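Local coordinates for protein cytochrome c2 (Blastochloris viridis, PDB 1CO6) that carries electrons through a covalently bound heme c, serving as donor to the oxidized bacteriochlorophyll in the photophosphorylation pathway of purple photosynthetic bacteria, at residues T59-K71 / F81-I94. Residues are numbered along the deposited sequence; the frame is centred on the assembly and turned at random.
Sequences TEEVFREYIRDPK and FAGVKDEQKVSDLI. With HEC (heme c), chain B.
Helix 60-68 packs across helix 87-94 and the 81-86 loop beside the heme; the axes of the two short helical segments make 131° between their N-to-C directions, with a closest approach of 10.7 Å. On the heme side, the Phe63 ring turns its edge to Leu93, CZ lying 3.7 Å from Leu93 CD2, while the heme methyl CMB also sits at that edge. Ile67 CG2 meets Val90 CG2 at 3.7 Å, and Ile67 CD1 reaches to 3.6 Å from C2B of the heme. Farther from the heme, Arg64 fits as a knob among Glu87, Val90, Ser91 and Ile94; with CG anti to the backbone N (chi1 -169°) and a bend at chi3, its NH2 bonds Ser91 OG at 2.8 Å, nearly in the guanidinium plane. Val90 CG1 and Ile94 CD1 cover one face of that group. At the C-terminal end of helix 60-68, Ile67 O accepts from Val84 N at 2.8 Å, and Gly83 CA lies 3.0 Å from Ile67 O. Phe81 lays a ring face over heme CHC and its edge against Pro70 CG, near the axial ligand Met79. Helix 60-68 and the 81-86 loop thus line the heme, with helix 87-94 behind and Leu93 near the heme-bound Cys13, as in the class I cytochrome c fold.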
loop_
_atom_site.group_PDB
_atom_site.type_symbol
_atom_site.label_atom_id
_atom_site.label_comp_id
_atom_site.label_asym_id
_atom_site.label_seq_id
_atom_site.Cartn_x
_atom_site.Cartn_y
_atom_site.Cartn_z
ATOM N N THR A 59 7.046 6.697 2.390
ATOM C CA THR A 59 6.753 8.130 2.206
ATOM C C THR A 59 5.930 8.099 0.921
ATOM O O THR A 59 5.940 7.059 0.223
ATOM C CB THR A 59 8.092 8.951 2.008
ATOM O OG1 THR A 59 8.715 8.482 0.776
ATOM C CG2 THR A 59 9.082 8.880 3.183
ATOM N N GLU A 60 5.303 9.226 0.613
ATOM C CA GLU A 60 4.529 9.376 -0.625
ATOM C C GLU A 60 5.363 9.200 -1.868
ATOM O O GLU A 60 4.898 8.489 -2.785
ATOM C CB GLU A 60 3.815 10.716 -0.743
ATOM C CG GLU A 60 2.580 10.907 0.130
ATOM C CD GLU A 60 1.758 12.108 -0.274
ATOM O OE1 GLU A 60 1.713 12.578 -1.409
ATOM O OE2 GLU A 60 1.124 12.550 0.708
ATOM N N GLU A 61 6.548 9.794 -1.893
ATOM C CA GLU A 61 7.443 9.702 -3.083
ATOM C C GLU A 61 7.883 8.262 -3.342
ATOM O O GLU A 61 7.846 7.775 -4.494
ATOM C CB GLU A 61 8.587 10.656 -2.836
ATOM C CG GLU A 61 9.882 10.812 -3.565
ATOM C CD GLU A 61 11.045 11.414 -2.809
ATOM O OE1 GLU A 61 11.837 12.288 -3.177
ATOM O OE2 GLU A 61 11.149 10.895 -1.655
ATOM N N VAL A 62 8.286 7.585 -2.265
ATOM C CA VAL A 62 8.685 6.159 -2.357
ATOM C C VAL A 62 7.456 5.306 -2.750
ATOM O O VAL A 62 7.643 4.393 -3.618
ATOM C CB VAL A 62 9.363 5.651 -1.069
ATOM C CG1 VAL A 62 9.565 4.125 -1.139
ATOM C CG2 VAL A 62 10.660 6.404 -0.755
ATOM N N PHE A 63 6.282 5.601 -2.210
ATOM C CA PHE A 63 5.082 4.806 -2.606
ATOM C C PHE A 63 4.833 4.954 -4.114
ATOM O O PHE A 63 4.519 4.031 -4.864
ATOM C CB PHE A 63 3.853 5.200 -1.790
ATOM C CG PHE A 63 2.544 4.594 -2.221
ATOM C CD1 PHE A 63 2.219 3.310 -1.734
ATOM C CD2 PHE A 63 1.665 5.238 -3.065
ATOM C CE1 PHE A 63 0.990 2.702 -2.080
ATOM C CE2 PHE A 63 0.458 4.634 -3.481
ATOM C CZ PHE A 63 0.128 3.374 -2.952
ATOM N N ARG A 64 4.985 6.177 -4.553
ATOM C CA ARG A 64 4.781 6.580 -5.957
ATOM C C ARG A 64 5.680 5.769 -6.866
ATOM O O ARG A 64 5.215 5.245 -7.910
ATOM C CB ARG A 64 5.007 8.093 -6.087
ATOM C CG ARG A 64 4.582 8.694 -7.401
ATOM C CD ARG A 64 4.496 10.168 -7.389
ATOM N NE ARG A 64 3.338 10.779 -6.776
ATOM C CZ ARG A 64 2.131 10.864 -7.363
ATOM N NH1 ARG A 64 1.781 10.370 -8.562
ATOM N NH2 ARG A 64 1.228 11.582 -6.701
ATOM N N GLU A 65 6.967 5.713 -6.528
ATOM C CA GLU A 65 7.908 4.944 -7.365
ATOM C C GLU A 65 7.629 3.442 -7.302
ATOM O O GLU A 65 7.714 2.698 -8.314
ATOM C CB GLU A 65 9.384 5.171 -7.079
ATOM C CG GLU A 65 9.839 5.558 -5.704
ATOM C CD GLU A 65 11.119 6.331 -5.587
ATOM O OE1 GLU A 65 11.762 6.517 -4.567
ATOM O OE2 GLU A 65 11.484 6.827 -6.683
ATOM N N TYR A 66 7.317 2.931 -6.125
ATOM C CA TYR A 66 7.036 1.511 -5.945
ATOM C C TYR A 66 5.829 1.073 -6.717
ATOM O O TYR A 66 5.827 0.080 -7.434
ATOM C CB TYR A 66 6.807 1.201 -4.446
ATOM C CG TYR A 66 6.284 -0.160 -4.097
ATOM C CD1 TYR A 66 4.936 -0.350 -3.757
ATOM C CD2 TYR A 66 7.148 -1.278 -4.118
ATOM C CE1 TYR A 66 4.448 -1.607 -3.406
ATOM C CE2 TYR A 66 6.669 -2.562 -3.751
ATOM C CZ TYR A 66 5.326 -2.697 -3.431
ATOM O OH TYR A 66 4.880 -3.922 -3.063
ATOM N N ILE A 67 4.732 1.788 -6.541
ATOM C CA ILE A 67 3.469 1.405 -7.196
ATOM C C ILE A 67 3.507 1.409 -8.714
ATOM O O ILE A 67 2.742 0.576 -9.298
ATOM C CB ILE A 67 2.293 2.136 -6.488
ATOM C CG1 ILE A 67 1.029 1.274 -6.346
ATOM C CG2 ILE A 67 2.040 3.477 -7.258
ATOM C CD1 ILE A 67 1.145 -0.078 -5.589
ATOM N N ARG A 68 4.328 2.188 -9.385
ATOM C CA ARG A 68 4.426 2.135 -10.833
ATOM C C ARG A 68 5.019 0.783 -11.274
ATOM O O ARG A 68 4.653 0.345 -12.374
ATOM C CB ARG A 68 5.349 3.235 -11.393
ATOM C CG ARG A 68 5.031 4.667 -11.009
ATOM C CD ARG A 68 3.596 4.999 -11.238
ATOM N NE ARG A 68 3.263 6.419 -11.344
ATOM C CZ ARG A 68 3.258 7.207 -10.253
ATOM N NH1 ARG A 68 3.560 6.657 -9.076
ATOM N NH2 ARG A 68 2.958 8.502 -10.348
ATOM N N ASP A 69 5.884 0.210 -10.468
ATOM C CA ASP A 69 6.544 -1.059 -10.819
ATOM C C ASP A 69 7.162 -1.716 -9.576
ATOM O O ASP A 69 8.345 -1.503 -9.326
ATOM C CB ASP A 69 7.624 -0.828 -11.874
ATOM C CG ASP A 69 8.208 -2.118 -12.433
ATOM O OD1 ASP A 69 8.890 -1.939 -13.472
ATOM O OD2 ASP A 69 8.046 -3.274 -11.950
ATOM N N PRO A 70 6.350 -2.470 -8.867
ATOM C CA PRO A 70 6.795 -3.068 -7.629
ATOM C C PRO A 70 8.076 -3.863 -7.710
ATOM O O PRO A 70 8.926 -3.646 -6.788
ATOM C CB PRO A 70 5.561 -3.833 -7.113
ATOM C CG PRO A 70 4.369 -3.271 -7.827
ATOM C CD PRO A 70 4.915 -2.713 -9.127
ATOM N N LYS A 71 8.188 -4.730 -8.720
ATOM C CA LYS A 71 9.350 -5.600 -8.867
ATOM C C LYS A 71 10.636 -4.828 -9.113
ATOM O O LYS A 71 11.701 -5.324 -8.714
ATOM C CB LYS A 71 9.231 -6.763 -9.852
ATOM C CG LYS A 71 9.045 -6.336 -11.307
ATOM C CD LYS A 71 9.937 -7.092 -12.292
ATOM C CE LYS A 71 9.244 -8.026 -13.250
ATOM N NZ LYS A 71 10.245 -8.955 -13.868
ATOM N N PHE A 81 2.272 -7.981 -9.221
ATOM C CA PHE A 81 1.262 -6.997 -9.695
ATOM C C PHE A 81 1.967 -6.083 -10.662
ATOM O O PHE A 81 3.089 -5.663 -10.316
ATOM C CB PHE A 81 0.742 -6.309 -8.420
ATOM C CG PHE A 81 -0.153 -5.125 -8.609
ATOM C CD1 PHE A 81 -1.490 -5.361 -8.980
ATOM C CD2 PHE A 81 0.297 -3.812 -8.485
ATOM C CE1 PHE A 81 -2.355 -4.288 -9.192
ATOM C CE2 PHE A 81 -0.574 -2.732 -8.691
ATOM C CZ PHE A 81 -1.905 -2.990 -9.051
ATOM N N ALA A 82 1.382 -5.812 -11.795
ATOM C CA ALA A 82 2.023 -5.012 -12.843
ATOM C C ALA A 82 2.317 -3.584 -12.425
ATOM O O ALA A 82 3.311 -3.062 -12.964
ATOM C CB ALA A 82 1.217 -5.022 -14.108
ATOM N N GLY A 83 1.546 -3.028 -11.533
ATOM C CA GLY A 83 1.747 -1.648 -11.036
ATOM C C GLY A 83 0.673 -0.723 -11.639
ATOM O O GLY A 83 -0.147 -1.137 -12.487
ATOM N N VAL A 84 0.668 0.490 -11.134
ATOM C CA VAL A 84 -0.290 1.538 -11.586
ATOM C C VAL A 84 0.608 2.590 -12.262
ATOM O O VAL A 84 1.400 3.280 -11.641
ATOM C CB VAL A 84 -1.238 1.998 -10.499
ATOM C CG1 VAL A 84 -2.286 3.045 -10.979
ATOM C CG2 VAL A 84 -1.989 0.885 -9.755
ATOM N N LYS A 85 0.540 2.710 -13.561
ATOM C CA LYS A 85 1.357 3.635 -14.370
ATOM C C LYS A 85 0.789 5.065 -14.409
ATOM O O LYS A 85 1.583 6.043 -14.315
ATOM C CB LYS A 85 1.362 3.113 -15.805
ATOM C CG LYS A 85 2.261 1.942 -16.112
ATOM C CD LYS A 85 2.570 1.041 -14.940
ATOM C CE LYS A 85 3.594 -0.025 -15.339
ATOM N NZ LYS A 85 3.173 -1.287 -14.703
ATOM N N ASP A 86 -0.507 5.132 -14.545
ATOM C CA ASP A 86 -1.206 6.437 -14.612
ATOM C C ASP A 86 -0.954 7.278 -13.367
ATOM O O ASP A 86 -1.311 6.885 -12.239
ATOM C CB ASP A 86 -2.647 6.136 -14.975
ATOM C CG ASP A 86 -3.438 7.389 -15.272
ATOM O OD1 ASP A 86 -3.539 8.329 -14.504
ATOM O OD2 ASP A 86 -3.906 7.376 -16.408
ATOM N N GLU A 87 -0.399 8.448 -13.529
ATOM C CA GLU A 87 -0.036 9.478 -12.578
ATOM C C GLU A 87 -1.164 10.038 -11.727
ATOM O O GLU A 87 -1.046 10.254 -10.504
ATOM C CB GLU A 87 0.630 10.623 -13.340
ATOM C CG GLU A 87 0.761 12.028 -12.821
ATOM C CD GLU A 87 1.693 12.918 -13.622
ATOM O OE1 GLU A 87 2.150 12.713 -14.745
ATOM O OE2 GLU A 87 1.992 13.943 -12.946
ATOM N N GLN A 88 -2.257 10.303 -12.411
ATOM C CA GLN A 88 -3.481 10.804 -11.806
ATOM C C GLN A 88 -4.045 9.719 -10.875
ATOM O O GLN A 88 -4.451 10.032 -9.745
ATOM C CB GLN A 88 -4.486 11.268 -12.875
ATOM C CG GLN A 88 -5.760 11.871 -12.305
ATOM C CD GLN A 88 -5.587 13.046 -11.391
ATOM O OE1 GLN A 88 -5.862 13.117 -10.171
ATOM N NE2 GLN A 88 -5.050 14.102 -11.965
ATOM N N LYS A 89 -4.061 8.470 -11.371
ATOM C CA LYS A 89 -4.573 7.357 -10.547
ATOM C C LYS A 89 -3.803 7.195 -9.235
ATOM O O LYS A 89 -4.430 7.001 -8.179
ATOM C CB LYS A 89 -4.524 6.029 -11.298
ATOM C CG LYS A 89 -5.562 6.030 -12.422
ATOM C CD LYS A 89 -5.676 4.587 -12.925
ATOM C CE LYS A 89 -6.902 4.443 -13.810
ATOM N NZ LYS A 89 -6.659 5.127 -15.109
ATOM N N VAL A 90 -2.483 7.301 -9.346
ATOM C CA VAL A 90 -1.567 7.194 -8.184
ATOM C C VAL A 90 -1.902 8.312 -7.201
ATOM O O VAL A 90 -2.057 8.101 -5.994
ATOM C CB VAL A 90 -0.091 7.079 -8.635
ATOM C CG1 VAL A 90 0.869 7.177 -7.416
ATOM C CG2 VAL A 90 0.209 5.800 -9.414
ATOM N N SER A 91 -1.978 9.539 -7.711
ATOM C CA SER A 91 -2.345 10.729 -6.898
ATOM C C SER A 91 -3.683 10.491 -6.213
ATOM O O SER A 91 -3.837 10.758 -5.004
ATOM C CB SER A 91 -2.306 11.992 -7.759
ATOM O OG SER A 91 -0.999 12.208 -8.264
ATOM N N ASP A 92 -4.677 9.930 -6.880
ATOM C CA ASP A 92 -6.005 9.651 -6.280
ATOM C C ASP A 92 -5.902 8.565 -5.193
ATOM O O ASP A 92 -6.440 8.709 -4.091
ATOM C CB ASP A 92 -7.058 9.296 -7.335
ATOM C CG ASP A 92 -7.380 10.549 -8.177
ATOM O OD1 ASP A 92 -7.182 11.677 -7.742
ATOM O OD2 ASP A 92 -7.799 10.323 -9.317
ATOM N N LEU A 93 -5.156 7.513 -5.602
ATOM C CA LEU A 93 -4.907 6.385 -4.686
ATOM C C LEU A 93 -4.309 6.830 -3.360
ATOM O O LEU A 93 -4.717 6.374 -2.270
ATOM C CB LEU A 93 -3.987 5.445 -5.512
ATOM C CG LEU A 93 -3.554 4.219 -4.700
ATOM C CD1 LEU A 93 -4.810 3.421 -4.349
ATOM C CD2 LEU A 93 -2.553 3.430 -5.547
ATOM N N ILE A 94 -3.273 7.657 -3.437
ATOM C CA ILE A 94 -2.621 8.248 -2.279
ATOM C C ILE A 94 -3.667 8.986 -1.437
ATOM O O ILE A 94 -3.681 8.739 -0.190
ATOM C CB ILE A 94 -1.444 9.211 -2.621
ATOM C CG1 ILE A 94 -0.263 8.450 -3.229
ATOM C CG2 ILE A 94 -0.991 10.015 -1.342
ATOM C CD1 ILE A 94 0.800 9.344 -3.927
HETATM FE FE HEC B . 0.206 -5.001 -2.356
HETATM C CHA HEC B . 2.615 -5.516 -0.092
HETATM C CHB HEC B . 0.279 -1.634 -1.721
HETATM C CHC HEC B . -2.097 -4.457 -4.894
HETATM C CHD HEC B . -0.228 -8.415 -2.704
HETATM N NA HEC B . 1.241 -3.794 -1.110
HETATM C C1A HEC B . 2.325 -4.173 -0.324
HETATM C C2A HEC B . 2.954 -2.997 0.208
HETATM C C3A HEC B . 2.298 -1.929 -0.265
HETATM C C4A HEC B . 1.222 -2.395 -1.112
HETATM C CMA HEC B . 2.586 -0.430 -0.010
HETATM C CAA HEC B . 4.127 -3.002 1.241
HETATM C CBA HEC B . 3.494 -3.193 2.651
HETATM C CGA HEC B . 4.416 -3.162 3.845
HETATM O O1A HEC B . 5.600 -2.951 3.638
HETATM O O2A HEC B . 3.844 -3.366 4.945
HETATM N NB HEC B . -0.725 -3.407 -3.119
HETATM C C1B HEC B . -0.593 -2.090 -2.661
HETATM C C2B HEC B . -1.467 -1.254 -3.449
HETATM C C3B HEC B . -2.089 -2.024 -4.346
HETATM C C4B HEC B . -1.667 -3.377 -4.146
HETATM C CMB HEC B . -1.568 0.268 -3.210
HETATM C CAB HEC B . -3.156 -1.525 -5.380
HETATM C CBB HEC B . -2.625 -0.760 -6.441
HETATM N NC HEC B . -0.919 -6.200 -3.554
HETATM C C1C HEC B . -1.787 -5.772 -4.533
HETATM C C2C HEC B . -2.378 -6.946 -5.151
HETATM C C3C HEC B . -1.841 -8.033 -4.585
HETATM C C4C HEC B . -0.945 -7.590 -3.549
HETATM C CMC HEC B . -3.395 -6.882 -6.309
HETATM C CAC HEC B . -2.233 -9.538 -4.886
HETATM C CBC HEC B . -2.131 -10.056 -6.189
HETATM N ND HEC B . 1.010 -6.640 -1.513
HETATM C C1D HEC B . 0.743 -7.971 -1.838
HETATM C C2D HEC B . 1.681 -8.818 -1.096
HETATM C C3D HEC B . 2.451 -8.019 -0.356
HETATM C C4D HEC B . 2.065 -6.661 -0.622
HETATM C CMD HEC B . 1.687 -10.364 -1.210
HETATM C CAD HEC B . 3.651 -8.413 0.547
HETATM C CBD HEC B . 4.988 -8.256 -0.245
HETATM C CGD HEC B . 6.138 -9.062 0.331
HETATM O O1D HEC B . 7.089 -9.132 -0.505
HETATM O O2D HEC B . 6.095 -9.549 1.487
HETATM O O HOH W 1 5.925 -5.646 -10.739
#